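Local coordinates for SEC-C motif domain protein (Psychrobacter arcticus, PDB 2I9W) that binds zinc ions through two four-cysteine clusters and is otherwise of unknown function, at residues S111-Q116 with C170-K175; T137-K142 with R178-Y183. All coordinates share one frame; numbering follows the deposited sequence.

Interaction 1 of 2, residues S111-Q116 with C170-K175. With ZN (zinc ion), chain C.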
loop_
_atom_site.group_PDB
_atom_site.type_symbol
_atom_site.label_atom_id
_atom_site.label_comp_id
_atom_site.label_asym_id
_atom_site.label_seq_id
_atom_site.Cartn_x
_atom_site.Cartn_y
_atom_site.Cartn_z
ATOM N N SER A 111 -9.304 7.646 12.093
ATOM C CA SER A 111 -10.142 8.866 12.119
ATOM C C SER A 111 -11.347 8.634 11.220
ATOM O O SER A 111 -11.500 7.552 10.666
ATOM C CB SER A 111 -9.408 10.089 11.554
ATOM O OG SER A 111 -9.402 9.993 10.140
ATOM N N LYS A 112 -12.135 9.687 11.018
ATOM C CA LYS A 112 -13.244 9.675 10.082
ATOM C C LYS A 112 -12.812 9.279 8.692
ATOM O O LYS A 112 -13.577 8.666 7.974
ATOM C CB LYS A 112 -13.903 11.052 10.017
ATOM C CG LYS A 112 -15.115 11.131 9.128
ATOM N N ARG A 113 -11.592 9.624 8.309
ATOM C CA ARG A 113 -11.141 9.335 6.940
ATOM C C ARG A 113 -9.803 8.611 6.835
ATOM O O ARG A 113 -9.282 8.416 5.703
ATOM C CB ARG A 113 -11.131 10.620 6.129
ATOM C CG ARG A 113 -10.224 11.685 6.662
ATOM C CD ARG A 113 -10.540 13.091 6.036
ATOM N NE ARG A 113 -11.954 13.454 5.820
ATOM C CZ ARG A 113 -12.744 14.197 6.616
ATOM N NH1 ARG A 113 -12.371 14.669 7.816
ATOM N NH2 ARG A 113 -13.984 14.434 6.216
ATOM N N HIS A 114 -9.224 8.210 7.967
ATOM C CA HIS A 114 -7.941 7.494 7.950
ATOM C C HIS A 114 -7.956 6.128 8.604
ATOM O O HIS A 114 -8.783 5.834 9.468
ATOM C CB HIS A 114 -6.879 8.270 8.684
ATOM C CG HIS A 114 -6.613 9.599 8.102
ATOM N ND1 HIS A 114 -7.286 10.722 8.520
ATOM C CD2 HIS A 114 -5.745 10.000 7.150
ATOM C CE1 HIS A 114 -6.859 11.758 7.827
ATOM N NE2 HIS A 114 -5.905 11.357 7.012
ATOM N N ALA A 115 -6.988 5.318 8.186
ATOM C CA ALA A 115 -6.797 3.989 8.723
ATOM C C ALA A 115 -5.286 3.775 8.812
ATOM O O ALA A 115 -4.508 4.386 8.075
ATOM C CB ALA A 115 -7.466 2.952 7.816
ATOM N N GLN A 116 -4.900 2.886 9.703
ATOM C CA GLN A 116 -3.555 2.406 9.802
ATOM C C GLN A 116 -3.495 0.866 9.684
ATOM O O GLN A 116 -4.418 0.142 9.981
ATOM C CB GLN A 116 -2.894 2.885 11.099
ATOM C CG GLN A 116 -2.245 4.244 10.962
ATOM C CD GLN A 116 -1.681 4.838 12.232
ATOM O OE1 GLN A 116 -1.909 4.356 13.343
ATOM N NE2 GLN A 116 -0.969 5.953 12.073
ATOM N N CYS A 170 -5.111 15.937 0.734
ATOM C CA CYS A 170 -6.043 14.862 0.323
ATOM C C CYS A 170 -7.325 15.372 -0.270
ATOM O O CYS A 170 -8.073 14.607 -0.876
ATOM C CB CYS A 170 -6.394 13.929 1.479
ATOM S SG CYS A 170 -7.530 14.560 2.658
ATOM N N GLY A 171 -7.611 16.658 -0.076
ATOM C CA GLY A 171 -8.826 17.262 -0.647
ATOM C C GLY A 171 -10.046 17.217 0.268
ATOM O O GLY A 171 -11.149 17.571 -0.138
ATOM N N SER A 172 -9.840 16.840 1.522
ATOM C CA SER A 172 -10.938 16.787 2.515
ATOM C C SER A 172 -11.623 18.107 2.833
ATOM O O SER A 172 -12.764 18.111 3.344
ATOM C CB SER A 172 -10.402 16.239 3.851
ATOM O OG SER A 172 -9.501 17.157 4.468
ATOM N N GLY A 173 -10.904 19.214 2.630
ATOM C CA GLY A 173 -11.344 20.549 3.084
ATOM C C GLY A 173 -10.926 20.900 4.510
ATOM O O GLY A 173 -11.009 22.049 4.901
ATOM N N GLU A 174 -10.423 19.923 5.271
ATOM C CA GLU A 174 -9.967 20.131 6.639
ATOM C C GLU A 174 -8.578 20.719 6.531
ATOM O O GLU A 174 -7.903 20.516 5.524
ATOM C CB GLU A 174 -9.932 18.822 7.425
ATOM C CG GLU A 174 -11.237 18.020 7.418
ATOM C CD GLU A 174 -12.288 18.627 8.322
ATOM O OE1 GLU A 174 -13.018 19.542 7.895
ATOM O OE2 GLU A 174 -12.366 18.185 9.487
ATOM N N LYS A 175 -8.152 21.462 7.549
ATOM C CA LYS A 175 -6.787 21.967 7.572
ATOM C C LYS A 175 -5.819 20.789 7.542
ATOM O O LYS A 175 -6.022 19.810 8.252
ATOM C CB LYS A 175 -6.539 22.780 8.847
ATOM C CG LYS A 175 -7.443 23.989 9.024
ATOM C CD LYS A 175 -7.317 24.532 10.465
ATOM C CE LYS A 175 -8.343 25.600 10.798
ATOM N NZ LYS A 175 -8.155 26.133 12.186
HETATM ZN ZN ZN C . -6.104 14.870 4.524
#

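Interaction 2 of 2, residues T137-K142 with R178-Y183. With ZN (zinc ion), chain C.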
loop_
_atom_site.group_PDB
_atom_site.type_symbol
_atom_site.label_atom_id
_atom_site.label_comp_id
_atom_site.label_asym_id
_atom_site.label_seq_id
_atom_site.Cartn_x
_atom_site.Cartn_y
_atom_site.Cartn_z
ATOM N N THR A 137 -0.056 4.717 7.167
ATOM C CA THR A 137 -1.281 5.436 7.228
ATOM C C THR A 137 -1.854 5.651 5.843
ATOM O O THR A 137 -1.113 5.896 4.858
ATOM C CB THR A 137 -1.149 6.808 7.927
ATOM O OG1 THR A 137 -0.531 6.615 9.211
ATOM C CG2 THR A 137 -2.551 7.429 8.101
ATOM N N PHE A 138 -3.165 5.527 5.805
ATOM C CA PHE A 138 -3.941 5.596 4.576
ATOM C C PHE A 138 -5.089 6.581 4.746
ATOM O O PHE A 138 -5.620 6.770 5.842
ATOM C CB PHE A 138 -4.477 4.220 4.211
ATOM C CG PHE A 138 -3.402 3.162 4.080
ATOM C CD1 PHE A 138 -2.888 2.546 5.210
ATOM C CD2 PHE A 138 -2.891 2.848 2.842
ATOM C CE1 PHE A 138 -1.913 1.606 5.116
ATOM C CE2 PHE A 138 -1.914 1.876 2.749
ATOM C CZ PHE A 138 -1.423 1.297 3.915
ATOM N N VAL A 139 -5.491 7.193 3.626
ATOM C CA VAL A 139 -6.612 8.137 3.614
ATOM C C VAL A 139 -7.606 7.680 2.561
ATOM O O VAL A 139 -7.214 7.220 1.487
ATOM C CB VAL A 139 -6.177 9.614 3.390
ATOM C CG1 VAL A 139 -5.581 9.837 2.002
ATOM C CG2 VAL A 139 -7.355 10.570 3.666
ATOM N N LYS A 140 -8.884 7.811 2.904
ATOM C CA LYS A 140 -10.003 7.554 2.017
ATOM C C LYS A 140 -10.407 8.865 1.338
ATOM O O LYS A 140 -10.742 9.863 2.020
ATOM C CB LYS A 140 -11.179 6.938 2.800
ATOM C CG LYS A 140 -11.986 5.909 2.011
ATOM C CD LYS A 140 -13.147 5.281 2.810
ATOM C CE LYS A 140 -13.515 3.882 2.246
ATOM N N ILE A 141 -10.420 8.821 0.007
ATOM C CA ILE A 141 -10.792 9.933 -0.860
ATOM C C ILE A 141 -11.910 9.542 -1.827
ATOM O O ILE A 141 -11.824 8.519 -2.500
ATOM C CB ILE A 141 -9.614 10.422 -1.700
ATOM C CG1 ILE A 141 -8.438 10.876 -0.811
ATOM C CG2 ILE A 141 -10.088 11.550 -2.630
ATOM C CD1 ILE A 141 -7.136 11.078 -1.666
ATOM N N LYS A 142 -12.948 10.362 -1.895
ATOM C CA LYS A 142 -14.066 10.133 -2.833
ATOM C C LYS A 142 -13.662 10.343 -4.297
ATOM O O LYS A 142 -12.781 11.162 -4.595
ATOM C CB LYS A 142 -15.236 11.054 -2.495
ATOM C CG LYS A 142 -15.952 10.659 -1.231
ATOM N N ARG A 178 -5.075 19.284 10.832
ATOM C CA ARG A 178 -6.200 18.568 11.481
ATOM C C ARG A 178 -6.640 17.381 10.619
ATOM O O ARG A 178 -7.775 16.842 10.771
ATOM C CB ARG A 178 -7.386 19.507 11.711
ATOM C CG ARG A 178 -7.232 20.435 12.914
ATOM C CD ARG A 178 -7.521 19.744 14.275
ATOM N NE ARG A 178 -8.940 19.425 14.504
ATOM C CZ ARG A 178 -9.408 18.830 15.607
ATOM N NH1 ARG A 178 -8.584 18.485 16.598
ATOM N NH2 ARG A 178 -10.705 18.552 15.724
ATOM N N CYS A 179 -5.771 16.995 9.688
ATOM C CA CYS A 179 -6.105 15.931 8.721
ATOM C C CYS A 179 -4.894 15.050 8.464
ATOM O O CYS A 179 -4.427 14.439 9.388
ATOM C CB CYS A 179 -6.712 16.482 7.417
ATOM S SG CYS A 179 -7.609 15.291 6.381
ATOM N N CYS A 180 -4.364 15.001 7.241
ATOM C CA CYS A 180 -3.260 14.066 6.944
ATOM C C CYS A 180 -1.957 14.448 7.658
ATOM O O CYS A 180 -1.114 13.591 7.925
ATOM C CB CYS A 180 -3.084 13.930 5.432
ATOM S SG CYS A 180 -4.506 13.118 4.614
ATOM N N GLY A 181 -1.828 15.732 8.012
ATOM C CA GLY A 181 -0.691 16.232 8.793
ATOM C C GLY A 181 -0.629 15.723 10.230
ATOM O O GLY A 181 0.430 15.825 10.857
HETATM N N MSE A 182 -1.741 15.196 10.761
HETATM C CA MSE A 182 -1.742 14.478 12.030
HETATM C C MSE A 182 -0.850 13.237 11.947
HETATM O O MSE A 182 -0.319 12.760 12.960
HETATM C CB MSE A 182 -3.145 14.001 12.424
HETATM C CG MSE A 182 -4.188 15.046 12.781
HETATM SE SE MSE A 182 -3.720 16.058 14.364
HETATM C CE MSE A 182 -2.816 14.639 15.356
ATOM N N TYR A 183 -0.697 12.695 10.745
ATOM C CA TYR A 183 -0.117 11.364 10.584
ATOM C C TYR A 183 1.133 11.339 9.725
ATOM O O TYR A 183 1.942 10.427 9.902
ATOM C CB TYR A 183 -1.170 10.396 10.057
ATOM C CG TYR A 183 -2.463 10.429 10.838
ATOM C CD1 TYR A 183 -2.512 9.968 12.137
ATOM C CD2 TYR A 183 -3.639 10.951 10.278
ATOM C CE1 TYR A 183 -3.696 9.999 12.882
ATOM C CE2 TYR A 183 -4.833 10.985 11.024
ATOM C CZ TYR A 183 -4.855 10.484 12.319
ATOM O OH TYR A 183 -6.012 10.526 13.114
HETATM ZN ZN ZN C . -6.104 14.870 4.524
HETATM O O HOH W 1 2.408 7.605 8.381
#

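Interaction 1 of 2, residues S111-Q116 with C170-K175
Arg-113 starts out with CG tucked between its backbone N and carbonyl carbon, runs on extended, and then bends at chi3 (39°), which brings the guanidinium to Ser-172 and Glu-174. Glu-174 comes up to it as well: its CG lies beside the backbone N and its chain folds at chi2 (-75°), bringing the carboxylate round to the arginine. Ser-172 CB sits over one face of the guanidinium, 3.7 Å from Arg-113 NE, the methylene lying against the NE end of the group. Farther out, Glu-174 CG packs obliquely against Arg-113 NH1 at 3.6 Å. The charged ends make a long salt bridge, 3.9 Å from Arg-113 NH1 to Glu-174 OE2, with the two planes 50° apart: an electrostatic attraction rather than a paired, coplanar grip.

Both sides are shaped by ST turns. Ser-172 OG accepts from Glu-174 N at 3.0 Å, which ties the turn that presents both residues to the arginine. In 111-116, Ser-111 OG accepts from Arg-113 N at 2.9 Å and also shares a hydrogen bond with His-114 ND1 (2.8 Å), fixing the imidazole's rotation. Behind Ser-172 the same loop carries Cys-170, whose SG binds zinc at 2.4 Å together with Cys-168, Cys-179 and Cys-180, the four-cysteine site of the SEC-C motif.

In the fold, Arg-113 stands just ahead of strand 114-125, its backbone bonded to Lys-140 of the neighbouring strand 128-142, and its side chain reaches from the start of this inner strand of the NTF2-like domain's sheet to the zinc loop that follows strand 149-153.

Interaction 2 of 2, residues T137-K142 with R178-Y183
Val-139 and Cys-180 face each other with CA atoms 7.6 Å apart, and Thr-137 and Tyr-183 come to 6.9 Å, so the extended strand 137-142 offers alternate residues to a short, turned segment in which Met-182 N bonds to Cys-179 O and Tyr-183 N to Cys-180 O. Val-139 puts its CG2 methyl, anti to the backbone N, against the sulfur of Cys-180 at 3.9 Å. That sulfur lies beside its own backbone N (chi1 -67°), from where it reaches the zinc at 2.4 Å; the valine thus covers a metal ligand with hydrocarbon.

Cys-179 SG binds the same zinc at 2.4 Å, and Cys-168 and Cys-170 complete the site. The adjacent Cys-179 and Cys-180 are the second ligand pair of the SEC-C motif, and the pairing with Val-139 is part of where this zinc-binding module meets the sheet of the NTF2-like, or cystatin-like, domain. His-114, from the neighbouring strand, touches both of these cysteines and Val-139.

At the other end the side chains of Thr-137 and Tyr-183 cross at about a right angle. Thr-137 CG2 meets Tyr-183 CB at 3.8 Å and stands oblique to the ring, while CB of Met-182 (a selenomethionine) lies over the centre of one ring face, 3.6 Å above its plane. The tyrosine ring itself goes on to meet that of His-114. Thr-137 OG1 has its direct partner in Gln-116 NE2, and a water bridges the segments, 3.2 Å from Thr-137 OG1 and donating to the carbonyl oxygen of Tyr-183.

How the interactions relate
Interactions 1 and 2 attach one zinc module to neighbouring strands of one sheet, and their centres lie only about 4 Å apart. Residues 111-116 and 137-142 are joined by probable backbone hydrogen bonds, Arg-113 O to Lys-140 N and Ala-115 O to Phe-138 N, while loops 170-175 and 178-183 converge on the same metal. Interaction 1 lies at the surface and relies on a long salt bridge and on an arginine face lying against a serine CB; interaction 2 is buried and relies on methyl groups, a cysteine sulfur and the CB of a tyrosine. They meet where His-114 NE2 comes 3.3 Å from Cys-180 SG and Ser-172 OG equally near Cys-179 SG.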